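Local structure of SusD homolog (Bacteroides thetaiotaomicron, 3EHM) at residues K436-T439 and Q440-L443; Q430-Q433 and L434-I437; Y368-G371 and I372-S375. The protein probably binds mucin O-glycans as a SusD-like outer membrane lipoprotein of a gut symbiont that uses these host sugars. All coordinates share one frame; numbering follows the deposited sequence.

Contact 1: residues K436-T439 and Q440-L443; sequences KIIT and QKYL
Two successive, buried turns in the C-terminal half of α-helix 429-445 meet here, joined by the i to i+4 ladder in which Gln440, Lys441, Tyr442 and Leu443 return their amides to the carbonyls of Lys436 through Thr439. The shortest rung runs from Tyr442 N to Ile438 O at 2.8 Å, and the straightest from Gln440 N to Lys436 O, with 162° at the hydrogen. Among the side chains, Ile438 and Lys441 lie alongside each other and point the same way: Ile438 CD1 rests 4.0 Å from Lys441 NZ and 4.1 Å from Lys441 CE. Lys441 starts out with CG opposite its backbone nitrogen (chi1 -178°) and kinks at chi3, which brings the end of the chain beside the isoleucine; its ammonium forms a salt bridge with Glu455. Gln440 folds back over the preceding turn, its CG 3.4 Å from Lys436 O. Thr439 O accepts the amide of Leu443 and also lies 3.2 Å from Tyr442 CB, near the plane of the ring and at its edge, 4.1 Å from Tyr442 CD2. Further hydrogen bonds join Gln440 NE2 to Tyr387 OH, Thr439 OG1 to Gln435 O and Tyr442 OH to Ile64 O. Helices 274-282, 344-356 and 364-378 all touch this stretch, as expected of a core helix in the largely helical, TPR-related SusD fold.

Contact 2: residues Q430-Q433 and L434-I437; sequences QEEQ and LQKI
Lys436 NZ, hydrogen-bonded to Thr416 OG1 and to the carbonyls of Ser417, Lys419 and Asp422, faces Glu432 OE2 at 4.2 Å, too far for a salt bridge. The two charged groups nevertheless share a partner, because Glu432 OE2 bonds to Thr416 OG1 as well as to Thr424 N, while OE1 takes Gly425 N and, one residue on, Gln433 NE2 bonds to Tyr423 OH. Three hydrogen bonds, two of them from backbone amides, thus limit the rotation of the acid group. A chi1 of -69° swings Lys436 CG beside its own N, and this lays CG 3.4 Å from Glu432 O, the carbonyl that accepts the Lys436 amide at 2.9 Å between Lys436 N and Glu432 O. Gln435 comes across Glu432 from the next turn, its OE1 3.8 Å from Glu432 CG, with amide and carboxylate planes 78° apart; it is the aliphatic part of the glutamate that is touched. Farther round the helix, Gln433 O receives the amide of Ile437, N to O 3.0 Å, and has Ile437 CG1 at 3.2 Å. Leu434, Ile437 and part of Gln433 pack on helix 344-356. Buried acid and base are thus both held by the 416-425 region, and the nearby opposite charges, with amide donors around the carboxylate, probably keep Glu432 ionised and Lys436 protonated.

Contact 3: residues Y368-G371 and I372-S375; sequences YEQG and INIS
Ile372 lies obliquely across Tyr368, with its CD1 methyl over one face of the phenol ring. The carbon sits 3.9 Å from the Tyr368 ring centroid and 23° off the ring normal, a CH-pi contact displaced toward the rim, and Tyr368 CZ is its nearest atom at 3.7 Å. Both torsions contribute: a trans chi1 of 172° extends the Tyr368 ring from the helix, and Ile372 directs CG1 back over the preceding turn, 3.4 Å from Tyr368 O. The phenol oxygen is held beyond the helix by Pro418 O, and the ring also meets that of Trp420.

Gln370 makes a second crossing on another flank of the helix. Its chain bends at chi2 and brings the amide between Asn373 and Ile374, NE2 lying 3.5 Å from Asn373 OD1 with the two amide planes 72° apart. At the other corner of the same amide, Gln370 OE1 lies 3.5 Å from Ile374 CG1, a van der Waals approach to an aliphatic branch. Asn373 OD1 has a weak hydrogen bond with Gln377 NE2. Beneath the side chains the backbone is regular, the bond from Ile374 N to Gln370 O measuring 2.9 Å. An i to i+4 CH-pi contact such as that of Tyr368 and Ile372 follows from the α-helical repeat, which puts both side chains on one flank; here that flank faces helices 384-388 and 429-445, with helix 344-356 also packed on Ile372, in the largely helical SusD fold.

In the fold
From the N terminus the chain first enters contact 3, on helix 364-378, and after helix 384-388 and a long loop reaches helix 429-445, where contact 2 precedes contact 1. Each contact spans successive turns of one helix and closes no long loop. Contacts 1 and 2 overlap at Lys436 and Ile437, their centres about 9 Å apart; contact 3 stands apart in sequence, but its centre is only about 10 Å from that of contact 1. Tyr368 bridges the helices, its OH 3.3 Å from Gln440 CG and its CE1 3.4 Å from Lys436 O. Helix 344-356 touches all three contacts, so three helices are drawn into one packed group.

Contact 1: residues K436-T439 and Q440-L443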
loop_
_atom_site.group_PDB
_atom_site.type_symbol
_atom_site.label_atom_id
_atom_site.label_comp_id
_atom_site.label_asym_id
_atom_site.label_seq_id
_atom_site.Cartn_x
_atom_site.Cartn_y
_atom_site.Cartn_z
ATOM N N LYS A 436 16.301 -6.953 -4.467
ATOM C CA LYS A 436 16.792 -6.356 -3.225
ATOM C C LYS A 436 16.085 -5.019 -2.989
ATOM O O LYS A 436 15.629 -4.735 -1.880
ATOM C CB LYS A 436 18.310 -6.123 -3.288
ATOM C CG LYS A 436 19.165 -7.397 -3.290
ATOM C CD LYS A 436 20.650 -7.056 -3.414
ATOM C CE LYS A 436 21.529 -8.309 -3.475
ATOM N NZ LYS A 436 21.500 -9.097 -2.206
ATOM N N ILE A 437 15.996 -4.205 -4.038
ATOM C CA ILE A 437 15.341 -2.900 -3.953
ATOM C C ILE A 437 13.882 -3.021 -3.507
ATOM O O ILE A 437 13.453 -2.340 -2.579
ATOM C CB ILE A 437 15.370 -2.168 -5.318
ATOM C CG1 ILE A 437 16.809 -1.793 -5.678
ATOM C CG2 ILE A 437 14.488 -0.912 -5.265
ATOM C CD1 ILE A 437 16.966 -1.277 -7.100
ATOM N N ILE A 438 13.124 -3.887 -4.173
ATOM C CA ILE A 438 11.716 -4.079 -3.848
ATOM C C ILE A 438 11.507 -4.726 -2.480
ATOM O O ILE A 438 10.559 -4.390 -1.765
ATOM C CB ILE A 438 11.012 -4.939 -4.922
ATOM C CG1 ILE A 438 11.170 -4.282 -6.296
ATOM C CG2 ILE A 438 9.531 -5.095 -4.584
ATOM C CD1 ILE A 438 10.645 -2.851 -6.371
ATOM N N THR A 439 12.386 -5.657 -2.120
ATOM C CA THR A 439 12.282 -6.333 -0.832
ATOM C C THR A 439 12.516 -5.336 0.303
ATOM O O THR A 439 11.800 -5.339 1.302
ATOM C CB THR A 439 13.298 -7.487 -0.733
ATOM O OG1 THR A 439 12.984 -8.481 -1.720
ATOM C CG2 THR A 439 13.258 -8.125 0.647
ATOM N N GLN A 440 13.518 -4.477 0.147
ATOM C CA GLN A 440 13.806 -3.472 1.163
ATOM C C GLN A 440 12.726 -2.391 1.183
ATOM O O GLN A 440 12.415 -1.842 2.238
ATOM C CB GLN A 440 15.181 -2.854 0.926
ATOM C CG GLN A 440 16.328 -3.766 1.341
ATOM C CD GLN A 440 16.245 -4.166 2.803
ATOM O OE1 GLN A 440 16.041 -3.321 3.676
ATOM N NE2 GLN A 440 16.414 -5.459 3.080
ATOM N N LYS A 441 12.151 -2.084 0.021
ATOM C CA LYS A 441 11.087 -1.089 -0.031
ATOM C C LYS A 441 9.874 -1.669 0.703
ATOM O O LYS A 441 9.182 -0.962 1.424
ATOM C CB LYS A 441 10.710 -0.748 -1.475
ATOM C CG LYS A 441 9.630 0.341 -1.562
ATOM C CD LYS A 441 9.471 0.901 -2.969
ATOM C CE LYS A 441 8.894 -0.121 -3.924
ATOM N NZ LYS A 441 8.669 0.493 -5.263
ATOM N N TYR A 442 9.642 -2.967 0.512
ATOM C CA TYR A 442 8.541 -3.690 1.158
ATOM C C TYR A 442 8.662 -3.528 2.676
ATOM O O TYR A 442 7.682 -3.256 3.371
ATOM C CB TYR A 442 8.625 -5.179 0.782
ATOM C CG TYR A 442 7.760 -6.134 1.599
ATOM C CD1 TYR A 442 6.468 -6.472 1.192
ATOM C CD2 TYR A 442 8.261 -6.737 2.751
ATOM C CE1 TYR A 442 5.700 -7.400 1.915
ATOM C CE2 TYR A 442 7.509 -7.658 3.475
ATOM C CZ TYR A 442 6.236 -7.987 3.054
ATOM O OH TYR A 442 5.512 -8.909 3.772
ATOM N N LEU A 443 9.875 -3.708 3.184
ATOM C CA LEU A 443 10.133 -3.573 4.614
ATOM C C LEU A 443 9.913 -2.135 5.103
ATOM O O LEU A 443 9.345 -1.914 6.173
ATOM C CB LEU A 443 11.569 -4.018 4.920
ATOM C CG LEU A 443 11.834 -5.413 5.505
ATOM C CD1 LEU A 443 10.726 -6.383 5.173
ATOM C CD2 LEU A 443 13.178 -5.908 5.005
#

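Contact 2: residues Q430-Q433 and L434-I437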
loop_
_atom_site.group_PDB
_atom_site.type_symbol
_atom_site.label_atom_id
_atom_site.label_comp_id
_atom_site.label_asym_id
_atom_site.label_seq_id
_atom_site.Cartn_x
_atom_site.Cartn_y
_atom_site.Cartn_z
ATOM N N GLN A 430 20.881 -8.173 -12.599
ATOM C CA GLN A 430 20.005 -7.007 -12.591
ATOM C C GLN A 430 18.676 -7.346 -11.916
ATOM O O GLN A 430 18.146 -6.548 -11.143
ATOM C CB GLN A 430 19.745 -6.507 -14.017
ATOM C CG GLN A 430 18.927 -5.216 -14.060
ATOM C CD GLN A 430 18.698 -4.703 -15.470
ATOM O OE1 GLN A 430 18.118 -5.393 -16.308
ATOM N NE2 GLN A 430 19.147 -3.482 -15.735
ATOM N N GLU A 431 18.142 -8.527 -12.207
ATOM C CA GLU A 431 16.876 -8.950 -11.610
ATOM C C GLU A 431 16.984 -9.089 -10.096
ATOM O O GLU A 431 16.042 -8.766 -9.377
ATOM C CB GLU A 431 16.413 -10.280 -12.212
ATOM C CG GLU A 431 15.726 -10.153 -13.567
ATOM C CD GLU A 431 14.284 -9.669 -13.454
ATOM O OE1 GLU A 431 13.476 -10.351 -12.786
ATOM O OE2 GLU A 431 13.957 -8.613 -14.036
ATOM N N GLU A 432 18.126 -9.576 -9.610
ATOM C CA GLU A 432 18.299 -9.734 -8.170
ATOM C C GLU A 432 18.491 -8.383 -7.504
ATOM O O GLU A 432 18.076 -8.183 -6.365
ATOM C CB GLU A 432 19.485 -10.649 -7.841
ATOM C CG GLU A 432 19.560 -10.970 -6.350
ATOM C CD GLU A 432 20.488 -12.125 -6.019
ATOM O OE1 GLU A 432 20.960 -12.811 -6.954
ATOM O OE2 GLU A 432 20.736 -12.347 -4.813
ATOM N N GLN A 433 19.125 -7.453 -8.213
ATOM C CA GLN A 433 19.322 -6.118 -7.673
ATOM C C GLN A 433 17.941 -5.482 -7.496
ATOM O O GLN A 433 17.682 -4.814 -6.494
ATOM C CB GLN A 433 20.195 -5.285 -8.617
ATOM C CG GLN A 433 21.615 -5.825 -8.735
ATOM C CD GLN A 433 22.504 -4.995 -9.646
ATOM O OE1 GLN A 433 22.073 -4.541 -10.705
ATOM N NE2 GLN A 433 23.760 -4.814 -9.246
ATOM N N LEU A 434 17.053 -5.692 -8.468
ATOM C CA LEU A 434 15.696 -5.163 -8.361
ATOM C C LEU A 434 15.011 -5.854 -7.182
ATOM O O LEU A 434 14.300 -5.223 -6.401
ATOM C CB LEU A 434 14.891 -5.436 -9.636
ATOM C CG LEU A 434 13.404 -5.045 -9.561
ATOM C CD1 LEU A 434 13.276 -3.536 -9.383
ATOM C CD2 LEU A 434 12.680 -5.488 -10.821
ATOM N N GLN A 435 15.233 -7.157 -7.053
ATOM C CA GLN A 435 14.629 -7.910 -5.961
ATOM C C GLN A 435 15.029 -7.320 -4.607
ATOM O O GLN A 435 14.192 -7.203 -3.704
ATOM C CB GLN A 435 15.040 -9.382 -6.037
ATOM C CG GLN A 435 14.439 -10.248 -4.939
ATOM C CD GLN A 435 14.868 -11.692 -5.047
ATOM O OE1 GLN A 435 16.004 -11.982 -5.410
ATOM N NE2 GLN A 435 13.965 -12.610 -4.715
ATOM N N LYS A 436 16.301 -6.953 -4.467
ATOM C CA LYS A 436 16.792 -6.356 -3.225
ATOM C C LYS A 436 16.085 -5.019 -2.989
ATOM O O LYS A 436 15.629 -4.735 -1.880
ATOM C CB LYS A 436 18.310 -6.123 -3.288
ATOM C CG LYS A 436 19.165 -7.397 -3.290
ATOM C CD LYS A 436 20.650 -7.056 -3.414
ATOM C CE LYS A 436 21.529 -8.309 -3.475
ATOM N NZ LYS A 436 21.500 -9.097 -2.206
ATOM N N ILE A 437 15.996 -4.205 -4.038
ATOM C CA ILE A 437 15.341 -2.900 -3.953
ATOM C C ILE A 437 13.882 -3.021 -3.507
ATOM O O ILE A 437 13.453 -2.340 -2.579
ATOM C CB ILE A 437 15.370 -2.168 -5.318
ATOM C CG1 ILE A 437 16.809 -1.793 -5.678
ATOM C CG2 ILE A 437 14.488 -0.912 -5.265
ATOM C CD1 ILE A 437 16.966 -1.277 -7.100
#

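Contact 3: residues Y368-G371 and I372-S375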
loop_
_atom_site.group_PDB
_atom_site.type_symbol
_atom_site.label_atom_id
_atom_site.label_comp_id
_atom_site.label_asym_id
_atom_site.label_seq_id
_atom_site.Cartn_x
_atom_site.Cartn_y
_atom_site.Cartn_z
ATOM N N TYR A 368 19.820 2.851 -2.943
ATOM C CA TYR A 368 19.369 1.686 -2.185
ATOM C C TYR A 368 19.778 1.784 -0.723
ATOM O O TYR A 368 18.949 1.660 0.179
ATOM C CB TYR A 368 19.969 0.418 -2.790
ATOM C CG TYR A 368 19.746 -0.850 -1.991
ATOM C CD1 TYR A 368 18.497 -1.476 -1.958
ATOM C CD2 TYR A 368 20.804 -1.460 -1.321
ATOM C CE1 TYR A 368 18.317 -2.687 -1.285
ATOM C CE2 TYR A 368 20.636 -2.664 -0.646
ATOM C CZ TYR A 368 19.395 -3.272 -0.635
ATOM O OH TYR A 368 19.252 -4.477 0.004
ATOM N N GLU A 369 21.064 2.003 -0.486
ATOM C CA GLU A 369 21.546 2.091 0.881
ATOM C C GLU A 369 21.023 3.323 1.620
ATOM O O GLU A 369 20.821 3.274 2.829
ATOM C CB GLU A 369 23.078 2.026 0.898
ATOM C CG GLU A 369 23.591 0.614 0.594
ATOM C CD GLU A 369 25.093 0.457 0.774
ATOM O OE1 GLU A 369 25.558 -0.695 0.926
ATOM O OE2 GLU A 369 25.808 1.474 0.754
ATOM N N GLN A 370 20.775 4.420 0.907
ATOM C CA GLN A 370 20.252 5.606 1.578
ATOM C C GLN A 370 18.786 5.390 1.954
ATOM O O GLN A 370 18.305 5.917 2.960
ATOM C CB GLN A 370 20.390 6.852 0.701
ATOM C CG GLN A 370 19.888 8.124 1.388
ATOM C CD GLN A 370 20.548 8.376 2.746
ATOM O OE1 GLN A 370 20.072 9.194 3.535
ATOM N NE2 GLN A 370 21.649 7.679 3.016
ATOM N N GLY A 371 18.082 4.612 1.140
ATOM C CA GLY A 371 16.688 4.319 1.426
ATOM C C GLY A 371 16.583 3.523 2.714
ATOM O O GLY A 371 15.708 3.776 3.539
ATOM N N ILE A 372 17.481 2.559 2.892
ATOM C CA ILE A 372 17.476 1.743 4.103
ATOM C C ILE A 372 17.854 2.605 5.308
ATOM O O ILE A 372 17.246 2.506 6.375
ATOM C CB ILE A 372 18.464 0.561 3.990
ATOM C CG1 ILE A 372 18.054 -0.348 2.830
ATOM C CG2 ILE A 372 18.485 -0.228 5.299
ATOM C CD1 ILE A 372 19.025 -1.487 2.555
ATOM N N ASN A 373 18.860 3.453 5.131
ATOM C CA ASN A 373 19.312 4.340 6.198
ATOM C C ASN A 373 18.158 5.241 6.651
ATOM O O ASN A 373 17.908 5.402 7.847
ATOM C CB ASN A 373 20.473 5.200 5.688
ATOM C CG ASN A 373 21.062 6.089 6.763
ATOM O OD1 ASN A 373 21.486 7.209 6.485
ATOM N ND2 ASN A 373 21.104 5.593 7.992
ATOM N N ILE A 374 17.456 5.830 5.688
ATOM C CA ILE A 374 16.329 6.707 5.998
ATOM C C ILE A 374 15.223 5.930 6.716
ATOM O O ILE A 374 14.585 6.447 7.641
ATOM C CB ILE A 374 15.758 7.352 4.709
ATOM C CG1 ILE A 374 16.715 8.437 4.210
ATOM C CG2 ILE A 374 14.379 7.946 4.971
ATOM C CD1 ILE A 374 16.864 9.615 5.170
ATOM N N SER A 375 15.005 4.686 6.305
ATOM C CA SER A 375 13.971 3.877 6.936
ATOM C C SER A 375 14.315 3.629 8.398
ATOM O O SER A 375 13.443 3.698 9.261
ATOM C CB SER A 375 13.798 2.540 6.211
ATOM O OG SER A 375 12.855 1.727 6.895
#